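Local coordinates for protein pentafunctional AROM polypeptide (Schizosaccharomyces pombe, PDB 5SWV) that probably catalyses the third and fourth steps of the shikimate pathway, dehydrating 3-dehydroquinate and reducing the resulting 3-dehydroshikimate to shikimate, within a five-enzyme polypeptide, at residues I65-R69 with Y107-F111; F303-N307 with S511-W515; L406-Y410 with H423-S427; K462-K468 with V489-W495. The contacts are given in a common frame with arbitrary orientation. Numbering follows the deposited sequence.

Contact 1: I65-R69 with Y107-F111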
loop_
_atom_site.group_PDB
_atom_site.type_symbol
_atom_site.label_atom_id
_atom_site.label_comp_id
_atom_site.label_asym_id
_atom_site.label_seq_id
_atom_site.Cartn_x
_atom_site.Cartn_y
_atom_site.Cartn_z
ATOM N N ILE A 65 14.344 -8.189 9.981
ATOM C CA ILE A 65 13.128 -7.387 10.109
ATOM C C ILE A 65 13.340 -5.951 9.647
ATOM O O ILE A 65 12.472 -5.381 8.978
ATOM C CB ILE A 65 12.574 -7.382 11.559
ATOM C CG1 ILE A 65 12.140 -8.797 11.994
ATOM C CG2 ILE A 65 11.386 -6.415 11.711
ATOM C CD1 ILE A 65 11.211 -9.513 11.042
ATOM N N SER A 66 14.473 -5.355 10.008
ATOM C CA SER A 66 14.746 -3.975 9.580
ATOM C C SER A 66 15.036 -3.921 8.082
ATOM O O SER A 66 14.566 -3.008 7.409
ATOM C CB SER A 66 15.844 -3.286 10.421
ATOM O OG SER A 66 16.932 -4.142 10.660
ATOM N N LEU A 67 15.766 -4.905 7.559
ATOM C CA LEU A 67 16.029 -4.993 6.116
ATOM C C LEU A 67 14.729 -4.957 5.306
ATOM O O LEU A 67 14.667 -4.332 4.243
ATOM C CB LEU A 67 16.841 -6.259 5.786
ATOM C CG LEU A 67 17.322 -6.486 4.348
ATOM C CD1 LEU A 67 18.231 -5.363 3.868
ATOM C CD2 LEU A 67 18.049 -7.817 4.233
ATOM N N LEU A 68 13.689 -5.600 5.828
ATOM C CA LEU A 68 12.379 -5.612 5.185
ATOM C C LEU A 68 11.685 -4.253 5.321
ATOM O O LEU A 68 11.147 -3.713 4.339
ATOM C CB LEU A 68 11.515 -6.725 5.787
ATOM C CG LEU A 68 10.045 -6.782 5.397
ATOM C CD1 LEU A 68 9.918 -7.098 3.921
ATOM C CD2 LEU A 68 9.303 -7.794 6.253
ATOM N N ARG A 69 11.693 -3.703 6.534
ATOM C CA ARG A 69 11.124 -2.365 6.785
ATOM C C ARG A 69 11.694 -1.238 5.912
ATOM O O ARG A 69 11.017 -0.258 5.688
ATOM C CB ARG A 69 11.258 -1.980 8.261
ATOM C CG ARG A 69 10.214 -2.615 9.162
ATOM C CD ARG A 69 9.747 -1.589 10.170
ATOM N NE ARG A 69 8.773 -2.075 11.151
ATOM C CZ ARG A 69 7.451 -2.188 10.966
ATOM N NH1 ARG A 69 6.860 -1.903 9.796
ATOM N NH2 ARG A 69 6.697 -2.618 11.976
ATOM N N TYR A 107 11.391 -3.444 18.786
ATOM C CA TYR A 107 11.597 -2.677 17.531
ATOM C C TYR A 107 10.310 -2.406 16.729
ATOM O O TYR A 107 10.363 -2.186 15.525
ATOM C CB TYR A 107 12.775 -3.198 16.655
ATOM C CG TYR A 107 12.844 -4.680 16.347
ATOM C CD1 TYR A 107 11.886 -5.303 15.522
ATOM C CD2 TYR A 107 13.896 -5.468 16.840
ATOM C CE1 TYR A 107 11.964 -6.673 15.228
ATOM C CE2 TYR A 107 13.970 -6.837 16.543
ATOM C CZ TYR A 107 13.002 -7.433 15.743
ATOM O OH TYR A 107 13.076 -8.768 15.466
ATOM N N GLY A 108 9.163 -2.380 17.408
ATOM C CA GLY A 108 7.912 -1.861 16.836
ATOM C C GLY A 108 7.243 -2.653 15.717
ATOM O O GLY A 108 6.733 -2.054 14.762
ATOM N N CYS A 109 7.238 -3.986 15.822
ATOM C CA CYS A 109 6.387 -4.810 14.971
ATOM C C CYS A 109 4.947 -4.455 15.298
ATOM O O CYS A 109 4.613 -4.233 16.468
ATOM C CB CYS A 109 6.628 -6.308 15.185
ATOM S SG CYS A 109 8.138 -6.924 14.392
ATOM N N ASP A 110 4.105 -4.407 14.266
ATOM C CA ASP A 110 2.704 -4.006 14.419
ATOM C C ASP A 110 1.904 -5.068 15.146
ATOM O O ASP A 110 1.107 -4.740 16.030
ATOM C CB ASP A 110 2.080 -3.713 13.069
ATOM C CG ASP A 110 2.833 -2.650 12.315
ATOM O OD1 ASP A 110 3.925 -2.965 11.781
ATOM O OD2 ASP A 110 2.332 -1.505 12.269
ATOM N N PHE A 111 2.140 -6.333 14.785
ATOM C CA PHE A 111 1.534 -7.483 15.460
ATOM C C PHE A 111 2.574 -8.547 15.811
ATOM O O PHE A 111 3.611 -8.654 15.165
ATOM C CB PHE A 111 0.505 -8.170 14.558
ATOM C CG PHE A 111 -0.545 -7.265 14.003
ATOM C CD1 PHE A 111 -0.343 -6.602 12.804
ATOM C CD2 PHE A 111 -1.764 -7.128 14.640
ATOM C CE1 PHE A 111 -1.327 -5.789 12.263
ATOM C CE2 PHE A 111 -2.755 -6.315 14.111
ATOM C CZ PHE A 111 -2.538 -5.642 12.921
HETATM O O HOH W 1 10.095 -3.147 12.953
#
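Arg69, Ile65 and Tyr107 supply most of the surface buried here, where the last turn of helix 58-69 meets the turn between helix 94-106 and strand 111-115. Arg69 stretches its guanidinium along that turn. Its NH2 makes a straight salt bridge with Asp110 OD1 (2.8 Å) and a weak, bent hydrogen bond to Gly108 O (2.8 Å), both at the edge of the guanidinium. Water 1 closes the other end, accepting from Arg69 NE (2.5 Å) and donating to Tyr107 O (2.8 Å). Asp110 OD1 also accepts from Ile76 N, which ties the charge pair to strand 76-79. One helical turn before Arg69, Ile65 lays CG2 against Tyr107 CE1 (3.6 Å) and Cys109 SG (4.2 Å). The turn itself is a Schellman motif with Gly108, at positive phi, as its C-prime residue; it ends helix 94-106 and sends the chain into strand 111-115. The end of one helix held to the turn that follows the next helix, in successive beta-alpha units, fits the TIM barrel of type I 3-dehydroquinases.

Contact 2: F303-N307 with S511-W515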
loop_
_atom_site.group_PDB
_atom_site.type_symbol
_atom_site.label_atom_id
_atom_site.label_comp_id
_atom_site.label_asym_id
_atom_site.label_seq_id
_atom_site.Cartn_x
_atom_site.Cartn_y
_atom_site.Cartn_z
ATOM N N PHE A 303 -22.285 0.859 -10.427
ATOM C CA PHE A 303 -21.210 1.849 -10.560
ATOM C C PHE A 303 -20.230 1.670 -9.417
ATOM O O PHE A 303 -20.620 1.699 -8.250
ATOM C CB PHE A 303 -21.785 3.268 -10.540
ATOM C CG PHE A 303 -20.745 4.360 -10.489
ATOM C CD1 PHE A 303 -20.053 4.743 -11.635
ATOM C CD2 PHE A 303 -20.478 5.041 -9.292
ATOM C CE1 PHE A 303 -19.104 5.766 -11.581
ATOM C CE2 PHE A 303 -19.530 6.062 -9.236
ATOM C CZ PHE A 303 -18.839 6.423 -10.379
ATOM N N GLY A 304 -18.960 1.471 -9.762
ATOM C CA GLY A 304 -17.885 1.217 -8.780
ATOM C C GLY A 304 -16.943 2.381 -8.513
ATOM O O GLY A 304 -16.235 2.374 -7.516
ATOM N N GLY A 305 -16.929 3.358 -9.421
ATOM C CA GLY A 305 -16.119 4.560 -9.310
ATOM C C GLY A 305 -15.820 5.175 -10.670
ATOM O O GLY A 305 -16.144 4.589 -11.692
ATOM N N ALA A 306 -15.202 6.355 -10.689
ATOM C CA ALA A 306 -14.713 6.921 -11.947
ATOM C C ALA A 306 -13.602 7.956 -11.785
ATOM O O ALA A 306 -13.576 8.708 -10.816
ATOM C CB ALA A 306 -15.866 7.512 -12.745
ATOM N N ASN A 307 -12.683 7.954 -12.743
ATOM C CA ASN A 307 -11.690 9.001 -12.880
ATOM C C ASN A 307 -12.279 10.196 -13.640
ATOM O O ASN A 307 -13.199 10.051 -14.460
ATOM C CB ASN A 307 -10.436 8.493 -13.612
ATOM C CG ASN A 307 -9.525 7.657 -12.727
ATOM O OD1 ASN A 307 -9.212 6.513 -13.024
ATOM N ND2 ASN A 307 -9.072 8.245 -11.648
ATOM N N SER A 511 -5.785 5.312 -7.510
ATOM C CA SER A 511 -7.232 5.342 -7.665
ATOM C C SER A 511 -7.792 3.938 -7.536
ATOM O O SER A 511 -8.785 3.718 -6.833
ATOM C CB SER A 511 -7.622 5.948 -9.005
ATOM O OG SER A 511 -7.202 7.297 -9.089
ATOM N N PHE A 512 -7.122 2.994 -8.188
ATOM C CA PHE A 512 -7.478 1.572 -8.123
ATOM C C PHE A 512 -7.477 1.031 -6.689
ATOM O O PHE A 512 -8.389 0.279 -6.308
ATOM C CB PHE A 512 -6.533 0.740 -9.012
ATOM C CG PHE A 512 -6.765 -0.742 -8.933
ATOM C CD1 PHE A 512 -7.705 -1.354 -9.759
ATOM C CD2 PHE A 512 -6.045 -1.533 -8.034
ATOM C CE1 PHE A 512 -7.926 -2.728 -9.694
ATOM C CE2 PHE A 512 -6.263 -2.909 -7.960
ATOM C CZ PHE A 512 -7.202 -3.506 -8.794
ATOM N N HIS A 513 -6.459 1.411 -5.914
ATOM C CA HIS A 513 -6.370 1.022 -4.508
ATOM C C HIS A 513 -7.525 1.640 -3.709
ATOM O O HIS A 513 -8.191 0.951 -2.940
ATOM C CB HIS A 513 -4.983 1.379 -3.939
ATOM C CG HIS A 513 -4.799 1.060 -2.482
ATOM N ND1 HIS A 513 -4.318 1.984 -1.575
ATOM C CD2 HIS A 513 -5.004 -0.077 -1.778
ATOM C CE1 HIS A 513 -4.240 1.435 -0.380
ATOM N NE2 HIS A 513 -4.658 0.186 -0.475
ATOM N N LEU A 514 -7.808 2.916 -3.927
ATOM C CA LEU A 514 -8.922 3.551 -3.211
ATOM C C LEU A 514 -10.257 2.883 -3.537
ATOM O O LEU A 514 -11.129 2.836 -2.692
ATOM C CB LEU A 514 -8.997 5.065 -3.499
ATOM C CG LEU A 514 -7.832 5.891 -2.963
ATOM C CD1 LEU A 514 -7.690 7.152 -3.805
ATOM C CD2 LEU A 514 -7.977 6.202 -1.476
ATOM N N TRP A 515 -10.408 2.362 -4.747
ATOM C CA TRP A 515 -11.647 1.672 -5.129
ATOM C C TRP A 515 -11.775 0.238 -4.656
ATOM O O TRP A 515 -12.794 -0.115 -4.105
ATOM C CB TRP A 515 -11.833 1.699 -6.636
ATOM C CG TRP A 515 -12.217 3.026 -7.156
ATOM C CD1 TRP A 515 -13.099 3.922 -6.597
ATOM C CD2 TRP A 515 -11.783 3.607 -8.381
ATOM N NE1 TRP A 515 -13.215 5.031 -7.394
ATOM C CE2 TRP A 515 -12.430 4.857 -8.503
ATOM C CE3 TRP A 515 -10.903 3.198 -9.387
ATOM C CZ2 TRP A 515 -12.231 5.690 -9.592
ATOM C CZ3 TRP A 515 -10.705 4.030 -10.474
ATOM C CH2 TRP A 515 -11.366 5.263 -10.569
#
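This is a buried helix-on-sheet contact: helix 500-516 lies against strand 303-308 of the mixed sheet, segments 303-307 and 511-515 running nearly antiparallel (157°) with their axes 9.4 Å apart. Trp515 has the largest share of the buried surface. Its indole lies along the strand backbone, with CD1 3.6 Å from Gly304 O, NE1 3.5 Å from Gly305 CA and CZ2 3.2 Å from Ala306 N. Gly305 makes this approach possible: a CB there would come within 2.1 Å of Trp515 NE1, and its phi/psi of 155/173 would in any case press a CB against the preceding carbonyl. The sheet belongs to the substrate-binding domain of the shikimate dehydrogenase part, whereas the helix comes from some 200 residues further on, so the chain returns to its earlier domain after building the other. Trp515 NE1 donates to Ile336 O on strand 335-340, the next strand of the sheet. One helical turn before Trp515, Ser511 OG sits 3.3 Å from Asn307 ND2. Ser511 OG also bonds with Thr335 OG1, and Asn307 with Tyr283 OH through OD1 and Asn334 O through ND2. Asn307 OD1 meets the rim of the indole, 3.5 Å from Trp515 CH2.

Contact 3: L406-Y410 with H423-S427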
loop_
_atom_site.group_PDB
_atom_site.type_symbol
_atom_site.label_atom_id
_atom_site.label_comp_id
_atom_site.label_asym_id
_atom_site.label_seq_id
_atom_site.Cartn_x
_atom_site.Cartn_y
_atom_site.Cartn_z
ATOM N N LEU A 406 8.899 36.060 -10.498
ATOM C CA LEU A 406 8.628 36.005 -9.077
ATOM C C LEU A 406 7.145 35.877 -8.781
ATOM O O LEU A 406 6.771 35.121 -7.889
ATOM C CB LEU A 406 9.152 37.262 -8.380
ATOM C CG LEU A 406 10.668 37.383 -8.241
ATOM C CD1 LEU A 406 11.046 38.788 -7.777
ATOM C CD2 LEU A 406 11.198 36.323 -7.281
ATOM N N ALA A 407 6.310 36.626 -9.503
ATOM C CA ALA A 407 4.858 36.615 -9.265
ATOM C C ALA A 407 4.258 35.204 -9.390
ATOM O O ALA A 407 3.367 34.841 -8.629
ATOM C CB ALA A 407 4.154 37.580 -10.206
ATOM N N ASN A 408 4.754 34.433 -10.354
ATOM C CA ASN A 408 4.375 33.037 -10.509
ATOM C C ASN A 408 4.688 32.229 -9.249
ATOM O O ASN A 408 3.805 31.574 -8.713
ATOM C CB ASN A 408 5.072 32.405 -11.731
ATOM C CG ASN A 408 4.302 32.613 -13.031
ATOM O OD1 ASN A 408 3.133 32.239 -13.142
ATOM N ND2 ASN A 408 4.965 33.178 -14.034
ATOM N N SER A 409 5.932 32.300 -8.777
ATOM C CA SER A 409 6.355 31.558 -7.590
ATOM C C SER A 409 5.591 31.997 -6.346
ATOM O O SER A 409 5.226 31.163 -5.511
ATOM C CB SER A 409 7.850 31.725 -7.337
ATOM O OG SER A 409 8.614 31.329 -8.450
ATOM N N TYR A 410 5.352 33.297 -6.226
ATOM C CA TYR A 410 4.579 33.839 -5.106
ATOM C C TYR A 410 3.141 33.342 -5.070
ATOM O O TYR A 410 2.628 33.043 -4.013
ATOM C CB TYR A 410 4.619 35.384 -5.085
ATOM C CG TYR A 410 5.844 35.941 -4.382
ATOM C CD1 TYR A 410 6.097 35.616 -3.046
ATOM C CD2 TYR A 410 6.749 36.788 -5.043
ATOM C CE1 TYR A 410 7.214 36.092 -2.390
ATOM C CE2 TYR A 410 7.871 37.278 -4.390
ATOM C CZ TYR A 410 8.092 36.919 -3.061
ATOM O OH TYR A 410 9.181 37.373 -2.364
ATOM N N HIS A 423 11.367 28.099 -0.500
ATOM C CA HIS A 423 12.361 29.149 -0.736
ATOM C C HIS A 423 12.386 29.480 -2.208
ATOM O O HIS A 423 12.851 28.685 -3.012
ATOM C CB HIS A 423 13.735 28.683 -0.265
ATOM C CG HIS A 423 13.776 28.395 1.198
ATOM N ND1 HIS A 423 13.751 29.393 2.152
ATOM C CD2 HIS A 423 13.751 27.225 1.877
ATOM C CE1 HIS A 423 13.743 28.850 3.355
ATOM N NE2 HIS A 423 13.754 27.536 3.218
ATOM N N ILE A 424 11.865 30.646 -2.564
ATOM C CA ILE A 424 11.767 31.066 -3.964
ATOM C C ILE A 424 13.142 31.501 -4.471
ATOM O O ILE A 424 13.919 32.090 -3.738
ATOM C CB ILE A 424 10.731 32.209 -4.121
ATOM C CG1 ILE A 424 9.320 31.694 -3.802
ATOM C CG2 ILE A 424 10.768 32.808 -5.522
ATOM C CD1 ILE A 424 8.315 32.777 -3.491
ATOM N N ILE A 425 13.424 31.174 -5.726
ATOM C CA ILE A 425 14.635 31.581 -6.424
ATOM C C ILE A 425 14.232 32.518 -7.548
ATOM O O ILE A 425 13.416 32.143 -8.382
ATOM C CB ILE A 425 15.337 30.367 -7.060
ATOM C CG1 ILE A 425 15.819 29.405 -5.974
ATOM C CG2 ILE A 425 16.498 30.815 -7.947
ATOM C CD1 ILE A 425 16.285 28.070 -6.512
ATOM N N ASP A 426 14.819 33.714 -7.566
ATOM C CA ASP A 426 14.581 34.727 -8.593
ATOM C C ASP A 426 15.612 34.524 -9.685
ATOM O O ASP A 426 16.814 34.700 -9.464
ATOM C CB ASP A 426 14.713 36.143 -7.997
ATOM C CG ASP A 426 14.324 37.266 -8.984
ATOM O OD1 ASP A 426 13.875 37.011 -10.126
ATOM O OD2 ASP A 426 14.496 38.438 -8.602
ATOM N N SER A 427 15.139 34.155 -10.868
ATOM C CA SER A 427 16.022 33.931 -12.001
ATOM C C SER A 427 16.681 35.217 -12.527
ATOM O O SER A 427 17.653 35.131 -13.275
ATOM C CB SER A 427 15.286 33.189 -13.124
ATOM O OG SER A 427 13.968 33.669 -13.307
#
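Ile424 packs under three residues of helix 406-413 and loses more surface to the contact than any other residue. Its CD1 lies over one face of the Tyr410 ring, 3.9 Å from the centroid and 24° off the normal, a CH-pi contact whose closest ring atom is Tyr410 CD1 (3.6 Å). Its CG2 meets Ser409 CB at 3.6 Å and Leu406 CD2 at 4.0 Å. Ser409 points at the strand, but its OG is hydrogen-bonded to Asn403 ND2, at the end of strand 398-403. Further along, Leu406 CD1 rests 3.6 Å from Asp426 OD2, an apolar methyl beside a carboxylate whose OD1 is hydrogen-bonded to the backbone N of Asp428. No hydrogen bond crosses between the segments, so side-chain packing alone joins them. Ile425, with its side chain on the other face of the sheet, touches Tyr400 and Leu402. Segments 406-410 and 423-426 run almost antiparallel, at 168° with axes 8.8 Å apart, as expected for the second half of a right-handed beta-alpha-beta crossover; here strand 422-426 is outermost, beside strand 398-403, in the parallel, Rossmann-like sheet of the shikimate dehydrogenase part.

Contact 4: K462-K468 with V489-W495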
loop_
_atom_site.group_PDB
_atom_site.type_symbol
_atom_site.label_atom_id
_atom_site.label_comp_id
_atom_site.label_asym_id
_atom_site.label_seq_id
_atom_site.Cartn_x
_atom_site.Cartn_y
_atom_site.Cartn_z
ATOM N N LYS A 462 20.870 23.883 -14.913
ATOM C CA LYS A 462 22.178 23.261 -15.139
ATOM C C LYS A 462 23.083 23.327 -13.912
ATOM O O LYS A 462 23.656 22.320 -13.513
ATOM C CB LYS A 462 22.891 23.936 -16.302
ATOM C CG LYS A 462 22.443 23.458 -17.673
ATOM C CD LYS A 462 23.116 24.293 -18.765
ATOM C CE LYS A 462 23.234 23.534 -20.083
ATOM N NZ LYS A 462 21.897 23.167 -20.622
ATOM N N ALA A 463 23.193 24.510 -13.320
ATOM C CA ALA A 463 24.070 24.732 -12.174
ATOM C C ALA A 463 23.657 23.940 -10.934
ATOM O O ALA A 463 24.490 23.290 -10.316
ATOM C CB ALA A 463 24.136 26.212 -11.842
ATOM N N LEU A 464 22.370 24.008 -10.579
ATOM C CA LEU A 464 21.821 23.313 -9.398
ATOM C C LEU A 464 21.898 21.800 -9.502
ATOM O O LEU A 464 22.241 21.128 -8.529
ATOM C CB LEU A 464 20.360 23.705 -9.184
ATOM C CG LEU A 464 20.114 25.156 -8.753
ATOM C CD1 LEU A 464 18.673 25.585 -9.049
ATOM C CD2 LEU A 464 20.464 25.345 -7.281
ATOM N N LEU A 465 21.571 21.270 -10.681
ATOM C CA LEU A 465 21.630 19.826 -10.915
ATOM C C LEU A 465 23.029 19.230 -10.755
ATOM O O LEU A 465 23.149 18.050 -10.431
ATOM C CB LEU A 465 21.062 19.465 -12.295
ATOM C CG LEU A 465 19.559 19.684 -12.508
ATOM C CD1 LEU A 465 19.166 19.369 -13.943
ATOM C CD2 LEU A 465 18.743 18.853 -11.537
ATOM N N ALA A 466 24.068 20.036 -10.984
ATOM C CA ALA A 466 25.460 19.637 -10.731
ATOM C C ALA A 466 25.649 19.224 -9.283
ATOM O O ALA A 466 26.309 18.222 -8.992
ATOM C CB ALA A 466 26.430 20.766 -11.075
ATOM N N ASN A 467 25.048 19.983 -8.377
ATOM C CA ASN A 467 25.232 19.739 -6.964
ATOM C C ASN A 467 24.193 18.732 -6.479
ATOM O O ASN A 467 23.030 19.081 -6.251
ATOM C CB ASN A 467 25.176 21.065 -6.201
ATOM C CG ASN A 467 25.986 21.039 -4.925
ATOM O OD1 ASN A 467 25.927 21.978 -4.134
ATOM N ND2 ASN A 467 26.757 19.975 -4.719
ATOM N N LYS A 468 24.632 17.484 -6.316
ATOM C CA LYS A 468 23.739 16.328 -6.289
ATOM C C LYS A 468 24.081 15.314 -5.194
ATOM O O LYS A 468 25.216 14.848 -5.106
ATOM C CB LYS A 468 23.813 15.652 -7.655
ATOM C CG LYS A 468 22.678 14.688 -7.961
ATOM C CD LYS A 468 22.993 13.252 -7.600
ATOM C CE LYS A 468 23.537 12.454 -8.761
ATOM N NZ LYS A 468 23.495 11.022 -8.375
ATOM N N VAL A 489 19.727 16.520 -19.524
ATOM C CA VAL A 489 20.637 17.362 -18.738
ATOM C C VAL A 489 20.910 16.679 -17.408
ATOM O O VAL A 489 22.068 16.572 -16.980
ATOM C CB VAL A 489 20.053 18.774 -18.468
ATOM C CG1 VAL A 489 20.900 19.527 -17.444
ATOM C CG2 VAL A 489 19.932 19.581 -19.760
ATOM N N ALA A 490 19.822 16.219 -16.788
ATOM C CA ALA A 490 19.856 15.612 -15.474
ATOM C C ALA A 490 20.600 14.299 -15.513
ATOM O O ALA A 490 21.450 14.039 -14.658
ATOM C CB ALA A 490 18.439 15.403 -14.959
ATOM N N SER A 491 20.293 13.482 -16.518
ATOM C CA SER A 491 20.881 12.141 -16.650
ATOM C C SER A 491 22.410 12.195 -16.831
ATOM O O SER A 491 23.133 11.447 -16.166
ATOM C CB SER A 491 20.224 11.374 -17.808
ATOM O OG SER A 491 20.657 10.026 -17.827
ATOM N N ASP A 492 22.877 13.100 -17.699
ATOM C CA ASP A 492 24.318 13.409 -17.851
ATOM C C ASP A 492 24.997 13.815 -16.543
ATOM O O ASP A 492 26.178 13.526 -16.335
ATOM C CB ASP A 492 24.531 14.543 -18.869
ATOM C CG ASP A 492 24.096 14.163 -20.287
ATOM O OD1 ASP A 492 23.926 12.950 -20.577
ATOM O OD2 ASP A 492 23.924 15.096 -21.111
ATOM N N LEU A 493 24.248 14.494 -15.675
ATOM C CA LEU A 493 24.712 14.821 -14.324
ATOM C C LEU A 493 24.430 13.704 -13.298
ATOM O O LEU A 493 24.545 13.915 -12.087
ATOM C CB LEU A 493 24.128 16.168 -13.891
ATOM C CG LEU A 493 24.510 17.328 -14.828
ATOM C CD1 LEU A 493 23.738 18.585 -14.455
ATOM C CD2 LEU A 493 26.018 17.595 -14.842
ATOM N N GLU A 494 24.088 12.518 -13.803
ATOM C CA GLU A 494 24.088 11.256 -13.053
ATOM C C GLU A 494 22.904 11.110 -12.110
ATOM O O GLU A 494 22.971 10.382 -11.127
ATOM C CB GLU A 494 25.438 11.028 -12.332
ATOM C CG GLU A 494 26.659 11.382 -13.193
ATOM C CD GLU A 494 27.912 10.577 -12.881
ATOM O OE1 GLU A 494 27.995 9.983 -11.780
ATOM O OE2 GLU A 494 28.818 10.545 -13.751
ATOM N N TRP A 495 21.806 11.781 -12.430
ATOM C CA TRP A 495 20.593 11.670 -11.629
ATOM C C TRP A 495 19.897 10.371 -11.982
ATOM O O TRP A 495 19.966 9.920 -13.129
ATOM C CB TRP A 495 19.638 12.840 -11.872
ATOM C CG TRP A 495 20.035 14.119 -11.199
ATOM C CD1 TRP A 495 20.942 15.024 -11.636
ATOM C CD2 TRP A 495 19.505 14.643 -9.982
ATOM N NE1 TRP A 495 21.022 16.079 -10.768
ATOM C CE2 TRP A 495 20.144 15.875 -9.743
ATOM C CE3 TRP A 495 18.543 14.194 -9.073
ATOM C CZ2 TRP A 495 19.869 16.663 -8.620
ATOM C CZ3 TRP A 495 18.260 14.979 -7.955
ATOM C CH2 TRP A 495 18.930 16.201 -7.737
#
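A Schellman motif at the end of helix 485-492 shapes one side of this contact, which packs that helix and the loop after it against the C-terminal end of helix 455-466. Glu494, at positive phi, is the C-prime residue: Trp495 N bonds to Ala490 O (3.2 Å) and Glu494 N to Ser491 O (2.8 Å). The reversal brings Trp495 round beneath the end of helix 455-466, where its NE1 donates to Leu465 O (2.9 Å, 156°), a carbonyl in the last turn. Leu465 is the apolar centre. Its CD1 reaches Val489 CG1 (3.9 Å) and Ala490 CB (4.2 Å), its CB touches Leu493 CD1 (3.5 Å), and its CD2 lies 3.7 Å from Trp495 CE2. Both helices lie on one face of the parallel, Rossmann-like sheet of the shikimate dehydrogenase part: Leu465 and Trp495 touch Val443 on strand 440-445, while Ala490 and Trp495 touch Phe474 on strand 472-476. Beyond the helix end, Lys468 folds across the indole. Its CG sits over the face, 3.6 Å from the centroid of the five-membered ring of Trp495, in a CH-pi contact, and its NZ continues to Glu494 O for a hydrogen bond of 2.9 Å. From Lys468 NZ to that ring centroid is 5.7 Å, at most a weak cation-pi attraction. At the opposite end, Lys462 NZ passes 4.2 Å from Val489 CG2.

Contact 1 lies alone in the dehydroquinase TIM barrel and closes before the other three open. Contact 2 belongs to the shikimate dehydrogenase part; its centre is about 31 Å from that of contact 1, on the opposite side of the chain's centre. Contacts 3 and 4 follow one another inside the long loop closed by contact 2, with centres about 37 and 38 Å from its own. They share the parallel sheet containing strands 422-426, 440-445 and 472-476; their centres are about 21 Å apart, and Ile425 CD1 meets Leu464 CD1 at 4.3 Å. The Rossmann-like domain follows strand 345-350 within that loop, and helix 500-516 then returns to the first sheet.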